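PDB 5G5G: putative xanthine dehydrogenase YAGS fad-binding subunit from Escherichia coli, which probably oxidises aldehydes in the periplasm, the chain described here being the large subunit that carries the molybdenum and pterin cytosine dinucleotide cofactor. Local coordinates for residues L78-A83 against A111-V116; M196-G201 against K263-V268. All coordinates share one frame; numbering follows the deposited sequence.

Interaction 1: residues L78-A83 against A111-V116; sequences LAVITA and AIALVV
Val116 and Leu114 hold the opposing strand through their backbones, bonding Leu78, Ala79 and Ile81. Val116 N meets Ala79 O at 2.9 Å in a nearly linear bond (N-H...O 176°), while the carbonyl of Val116 accepts from two successive residues: firmly from Leu78 N, at 2.8 Å and from somewhat above the carbonyl plane, and weakly from Ala79 N. Further along, Ile81 and Leu114 exchange both of their bonds, Ile81 N reaching Leu114 O at 2.8 Å and both donors lying in the acceptor's carbonyl plane. The pairing is extended by a water, which accepts a hydrogen bond from Ala83 N and donates one to Ile112 O at 2.6 Å.

Side chains alternate between the two faces. On one, Val80 and Val115 stand side by side; in both, CG1 is anti to the backbone N (chi1 of Val80 -177°), turning the CG2 branches to each other at 4.2 Å. On the other, Ile81 and Leu114 meet at their CB atoms. At the bulge, Leu78 slants across Val116, its CD1 4.1 Å from Val116 CG1.

Helix 250-262 packs on this second face, with Ala258 against both Leu114 and Val116 and Val262 against Ala79; Thr68 and Val130 touch Val80 and Val115 on the first. At the far end, the Thr82 side chain caps the helix that follows, and Asn85 binds both Val80 O and Thr82 N, tying the strand end to that helix. Strand 111-117 continues the sheet through bonds to strand 49-55. Two residues, Leu78 and Ala79, facing one, Val116, form a classic beta bulge in an antiparallel edge pair, within the a/b hammerhead domain of aldehyde oxidases and xanthine dehydrogenases.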
loop_
_atom_site.group_PDB
_atom_site.type_symbol
_atom_site.label_atom_id
_atom_site.label_comp_id
_atom_site.label_asym_id
_atom_site.label_seq_id
_atom_site.Cartn_x
_atom_site.Cartn_y
_atom_site.Cartn_z
ATOM N N LEU C 78 10.681 2.006 -31.433
ATOM C CA LEU C 78 10.145 1.130 -32.449
ATOM C C LEU C 78 8.816 1.635 -32.994
ATOM O O LEU C 78 8.617 1.579 -34.209
ATOM C CB LEU C 78 9.896 -0.287 -31.886
ATOM C CG LEU C 78 11.095 -1.109 -31.377
ATOM C CD1 LEU C 78 10.627 -2.525 -31.074
ATOM C CD2 LEU C 78 12.128 -1.144 -32.452
ATOM N N ALA C 79 7.931 2.115 -32.148
ATOM C CA ALA C 79 6.611 2.599 -32.588
ATOM C C ALA C 79 5.952 3.383 -31.451
ATOM O O ALA C 79 6.373 3.317 -30.290
ATOM C CB ALA C 79 5.716 1.413 -32.930
ATOM N N VAL C 80 4.886 4.112 -31.808
ATOM C CA VAL C 80 4.042 4.728 -30.789
ATOM C C VAL C 80 2.595 4.331 -31.084
ATOM O O VAL C 80 2.104 4.607 -32.184
ATOM C CB VAL C 80 4.152 6.288 -30.804
ATOM C CG1 VAL C 80 3.316 6.883 -29.674
ATOM C CG2 VAL C 80 5.625 6.698 -30.695
ATOM N N ILE C 81 1.946 3.702 -30.119
ATOM C CA ILE C 81 0.559 3.258 -30.232
ATOM C C ILE C 81 -0.370 4.362 -29.770
ATOM O O ILE C 81 -0.132 4.928 -28.704
ATOM C CB ILE C 81 0.293 2.023 -29.379
ATOM C CG1 ILE C 81 1.393 0.981 -29.618
ATOM C CG2 ILE C 81 -1.116 1.470 -29.635
ATOM C CD1 ILE C 81 1.711 0.648 -31.033
ATOM N N THR C 82 -1.438 4.616 -30.538
ATOM C CA THR C 82 -2.458 5.598 -30.185
ATOM C C THR C 82 -3.834 5.064 -30.514
ATOM O O THR C 82 -3.927 4.109 -31.242
ATOM C CB THR C 82 -2.271 6.892 -31.003
ATOM O OG1 THR C 82 -2.521 6.629 -32.397
ATOM C CG2 THR C 82 -0.854 7.404 -30.874
ATOM N N ALA C 83 -4.895 5.715 -30.025
ATOM C CA ALA C 83 -6.268 5.299 -30.419
ATOM C C ALA C 83 -6.429 5.384 -31.893
ATOM O O ALA C 83 -7.040 4.504 -32.538
ATOM C CB ALA C 83 -7.337 6.131 -29.727
ATOM N N ALA C 111 -5.059 6.394 -20.244
ATOM C CA ALA C 111 -3.993 6.127 -21.203
ATOM C C ALA C 111 -4.347 6.699 -22.584
ATOM O O ALA C 111 -5.471 6.499 -23.074
ATOM C CB ALA C 111 -3.732 4.661 -21.325
ATOM N N ILE C 112 -3.408 7.401 -23.216
ATOM C CA ILE C 112 -3.619 7.948 -24.567
ATOM C C ILE C 112 -2.598 7.509 -25.600
ATOM O O ILE C 112 -2.806 7.701 -26.805
ATOM C CB ILE C 112 -3.779 9.482 -24.595
ATOM C CG1 ILE C 112 -2.505 10.174 -24.060
ATOM C CG2 ILE C 112 -5.012 9.868 -23.803
ATOM C CD1 ILE C 112 -2.517 11.687 -24.219
ATOM N N ALA C 113 -1.474 6.975 -25.146
ATOM C CA ALA C 113 -0.450 6.503 -26.062
ATOM C C ALA C 113 0.490 5.537 -25.332
ATOM O O ALA C 113 0.507 5.477 -24.078
ATOM C CB ALA C 113 0.333 7.650 -26.693
ATOM N N LEU C 114 1.229 4.762 -26.136
ATOM C CA LEU C 114 2.277 3.880 -25.599
ATOM C C LEU C 114 3.481 3.972 -26.504
ATOM O O LEU C 114 3.365 3.733 -27.694
ATOM C CB LEU C 114 1.817 2.417 -25.529
ATOM C CG LEU C 114 2.855 1.450 -24.919
ATOM C CD1 LEU C 114 2.649 1.373 -23.413
ATOM C CD2 LEU C 114 2.789 0.082 -25.572
ATOM N N VAL C 115 4.636 4.355 -25.952
ATOM C CA VAL C 115 5.857 4.334 -26.760
ATOM C C VAL C 115 6.565 3.007 -26.517
ATOM O O VAL C 115 6.764 2.655 -25.348
ATOM C CB VAL C 115 6.809 5.468 -26.372
ATOM C CG1 VAL C 115 8.078 5.414 -27.195
ATOM C CG2 VAL C 115 6.149 6.825 -26.544
ATOM N N VAL C 116 6.952 2.302 -27.585
ATOM C CA VAL C 116 7.616 1.018 -27.524
ATOM C C VAL C 116 9.055 1.266 -27.942
ATOM O O VAL C 116 9.291 1.883 -28.990
ATOM C CB VAL C 116 6.971 0.052 -28.556
ATOM C CG1 VAL C 116 7.634 -1.304 -28.505
ATOM C CG2 VAL C 116 5.499 -0.067 -28.254
HETATM O O HOH W 1 -5.004 8.032 -28.137
#

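Interaction 2: residues M196-G201 against K263-V268; sequences MAVWDG and KRPVKV
A short antiparallel pairing joins Met196-Val198 to Pro265-Lys267, inside a mixed sheet where strand 203-208 flanks the first segment and strand 49-55 the second. Two backbone bonds between Ala197 and Val266 hold it: Ala197 N gives to Val266 O at 2.9 Å, and Val266 N returns a longer bond of 3.2 Å to Ala197 O, in the carbonyl plane. The same two carbonyls also receive CA-H contacts, the closer from Pro265 CA to Ala197 O at 3.2 Å.

Beside this ladder the Pro265 ring lies alongside Val198, its CB 3.6 Å from Val198 CG2. Met196 and Lys267 approach through their inner methylenes, CB to CB at 3.9 Å, and then diverge. With CG of Lys267 tucked between its backbone N and carbonyl carbon (chi1 58°), the extended chain carries NZ to Tyr39, whose carbonyl oxygen it binds and whose ring it meets in a cation-pi contact; beyond the two segments, NZ also forms a salt bridge with an acidic side chain of another protein chain. Met196 bends at its thioether and packs among Trp41, Ala45 and Trp207.

Ala197 and Val266 face helix 250-262, resting on Ala259 and Ala258. Strand 231-234, this helix and strand 266-269 form a beta-alpha-beta crossover, whose second strand pairs here with strand 194-200.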
loop_
_atom_site.group_PDB
_atom_site.type_symbol
_atom_site.label_atom_id
_atom_site.label_comp_id
_atom_site.label_asym_id
_atom_site.label_seq_id
_atom_site.Cartn_x
_atom_site.Cartn_y
_atom_site.Cartn_z
ATOM N N MET C 196 2.849 -8.758 -20.304
ATOM C CA MET C 196 3.703 -9.016 -21.471
ATOM C C MET C 196 2.896 -9.764 -22.501
ATOM O O MET C 196 2.210 -10.755 -22.164
ATOM C CB MET C 196 4.948 -9.821 -21.093
ATOM C CG MET C 196 5.849 -10.067 -22.273
ATOM S SD MET C 196 7.431 -10.801 -21.861
ATOM C CE MET C 196 6.924 -12.502 -21.666
ATOM N N ALA C 197 2.958 -9.300 -23.753
ATOM C CA ALA C 197 2.238 -9.951 -24.863
ATOM C C ALA C 197 3.183 -10.517 -25.875
ATOM O O ALA C 197 4.164 -9.869 -26.220
ATOM C CB ALA C 197 1.305 -8.988 -25.526
ATOM N N VAL C 198 2.860 -11.690 -26.400
ATOM C CA VAL C 198 3.527 -12.314 -27.558
ATOM C C VAL C 198 2.416 -12.784 -28.487
ATOM O O VAL C 198 1.476 -13.530 -28.059
ATOM C CB VAL C 198 4.361 -13.578 -27.170
ATOM C CG1 VAL C 198 4.954 -14.323 -28.359
ATOM C CG2 VAL C 198 5.456 -13.242 -26.202
ATOM N N TRP C 199 2.524 -12.394 -29.748
ATOM C CA TRP C 199 1.674 -12.975 -30.813
ATOM C C TRP C 199 2.429 -14.008 -31.626
ATOM O O TRP C 199 3.607 -13.813 -31.942
ATOM C CB TRP C 199 1.133 -11.924 -31.759
ATOM C CG TRP C 199 0.214 -10.912 -31.159
ATOM C CD1 TRP C 199 0.585 -9.829 -30.411
ATOM C CD2 TRP C 199 -1.212 -10.886 -31.217
ATOM N NE1 TRP C 199 -0.532 -9.138 -29.995
ATOM C CE2 TRP C 199 -1.639 -9.740 -30.520
ATOM C CE3 TRP C 199 -2.184 -11.694 -31.847
ATOM C CZ2 TRP C 199 -2.973 -9.419 -30.380
ATOM C CZ3 TRP C 199 -3.508 -11.369 -31.692
ATOM C CH2 TRP C 199 -3.894 -10.246 -30.987
ATOM N N ASP C 200 1.722 -15.093 -31.983
ATOM C CA ASP C 200 2.223 -16.055 -32.937
ATOM C C ASP C 200 1.127 -16.146 -33.981
ATOM O O ASP C 200 0.066 -16.744 -33.752
ATOM C CB ASP C 200 2.515 -17.395 -32.280
ATOM C CG ASP C 200 3.074 -18.440 -33.280
ATOM O OD1 ASP C 200 3.548 -18.080 -34.399
ATOM O OD2 ASP C 200 3.053 -19.638 -32.926
ATOM N N GLY C 201 1.344 -15.454 -35.092
ATOM C CA GLY C 201 0.271 -15.207 -36.029
ATOM C C GLY C 201 -0.896 -14.551 -35.318
ATOM O O GLY C 201 -0.724 -13.546 -34.609
ATOM N N LYS C 263 5.458 -6.602 -34.130
ATOM C CA LYS C 263 5.776 -7.996 -34.498
ATOM C C LYS C 263 6.891 -8.563 -33.623
ATOM O O LYS C 263 7.830 -9.217 -34.077
ATOM C CB LYS C 263 6.063 -8.081 -36.013
ATOM C CG LYS C 263 4.805 -7.849 -36.841
ATOM C CD LYS C 263 5.089 -7.728 -38.333
ATOM C CE LYS C 263 3.791 -7.744 -39.151
ATOM N NZ LYS C 263 4.152 -7.805 -40.586
ATOM N N ARG C 264 6.773 -8.264 -32.338
ATOM C CA ARG C 264 7.774 -8.580 -31.347
ATOM C C ARG C 264 7.110 -8.529 -29.963
ATOM O O ARG C 264 6.182 -7.725 -29.796
ATOM C CB ARG C 264 8.856 -7.515 -31.456
ATOM C CG ARG C 264 9.976 -7.715 -30.531
ATOM C CD ARG C 264 11.069 -6.775 -30.995
ATOM N NE ARG C 264 11.996 -6.565 -29.908
ATOM C CZ ARG C 264 13.034 -5.778 -29.993
ATOM N NH1 ARG C 264 13.283 -5.080 -31.128
ATOM N NH2 ARG C 264 13.823 -5.691 -28.939
ATOM N N PRO C 265 7.551 -9.353 -28.984
ATOM C CA PRO C 265 6.911 -9.261 -27.656
ATOM C C PRO C 265 7.179 -7.867 -27.012
ATOM O O PRO C 265 8.214 -7.222 -27.274
ATOM C CB PRO C 265 7.586 -10.358 -26.825
ATOM C CG PRO C 265 8.187 -11.275 -27.816
ATOM C CD PRO C 265 8.498 -10.474 -29.058
ATOM N N VAL C 266 6.198 -7.406 -26.259
ATOM C CA VAL C 266 6.274 -6.121 -25.585
ATOM C C VAL C 266 5.767 -6.314 -24.173
ATOM O O VAL C 266 4.754 -6.971 -23.965
ATOM C CB VAL C 266 5.428 -5.040 -26.295
ATOM C CG1 VAL C 266 5.436 -3.724 -25.497
ATOM C CG2 VAL C 266 5.906 -4.837 -27.733
ATOM N N LYS C 267 6.474 -5.737 -23.214
ATOM C CA LYS C 267 5.992 -5.697 -21.828
ATOM C C LYS C 267 5.781 -4.288 -21.356
ATOM O O LYS C 267 6.496 -3.364 -21.771
ATOM C CB LYS C 267 6.891 -6.478 -20.890
ATOM C CG LYS C 267 8.304 -6.069 -20.833
ATOM C CD LYS C 267 9.025 -7.029 -19.897
ATOM C CE LYS C 267 10.349 -6.544 -19.436
ATOM N NZ LYS C 267 11.002 -7.379 -18.390
ATOM N N VAL C 268 4.744 -4.116 -20.579
ATOM C CA VAL C 268 4.252 -2.809 -20.130
ATOM C C VAL C 268 3.911 -2.889 -18.640
ATOM O O VAL C 268 3.168 -3.785 -18.230
ATOM C CB VAL C 268 2.955 -2.421 -20.871
ATOM C CG1 VAL C 268 2.409 -1.088 -20.353
ATOM C CG2 VAL C 268 3.211 -2.333 -22.378
#

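In the fold
Interactions 1 and 2 lie in one seven-stranded sheet, their centres 14 Å apart, with strand 49-55 between strands 111-117 and 266-269. They meet on the side facing helix 250-262: Val116 CG1 lies 4.0 Å from Val266 CG2, Leu114 CD1 3.9 Å from Val268 CG2, and Ala258 touches both Val116 and Val266. Where strands 77-82 and 266-269 begin, Leu78 CD1 packs on Arg264 NH1 at 3.7 Å. The sheet thus joins hammerhead strands to strands of the cofactor-binding part of the chain. Both contacts are peripheral, about 30 Å from the chain centre, yet Gly243 and Leu246 of the molybdenum pocket lie in the connection leading into helix 250-262.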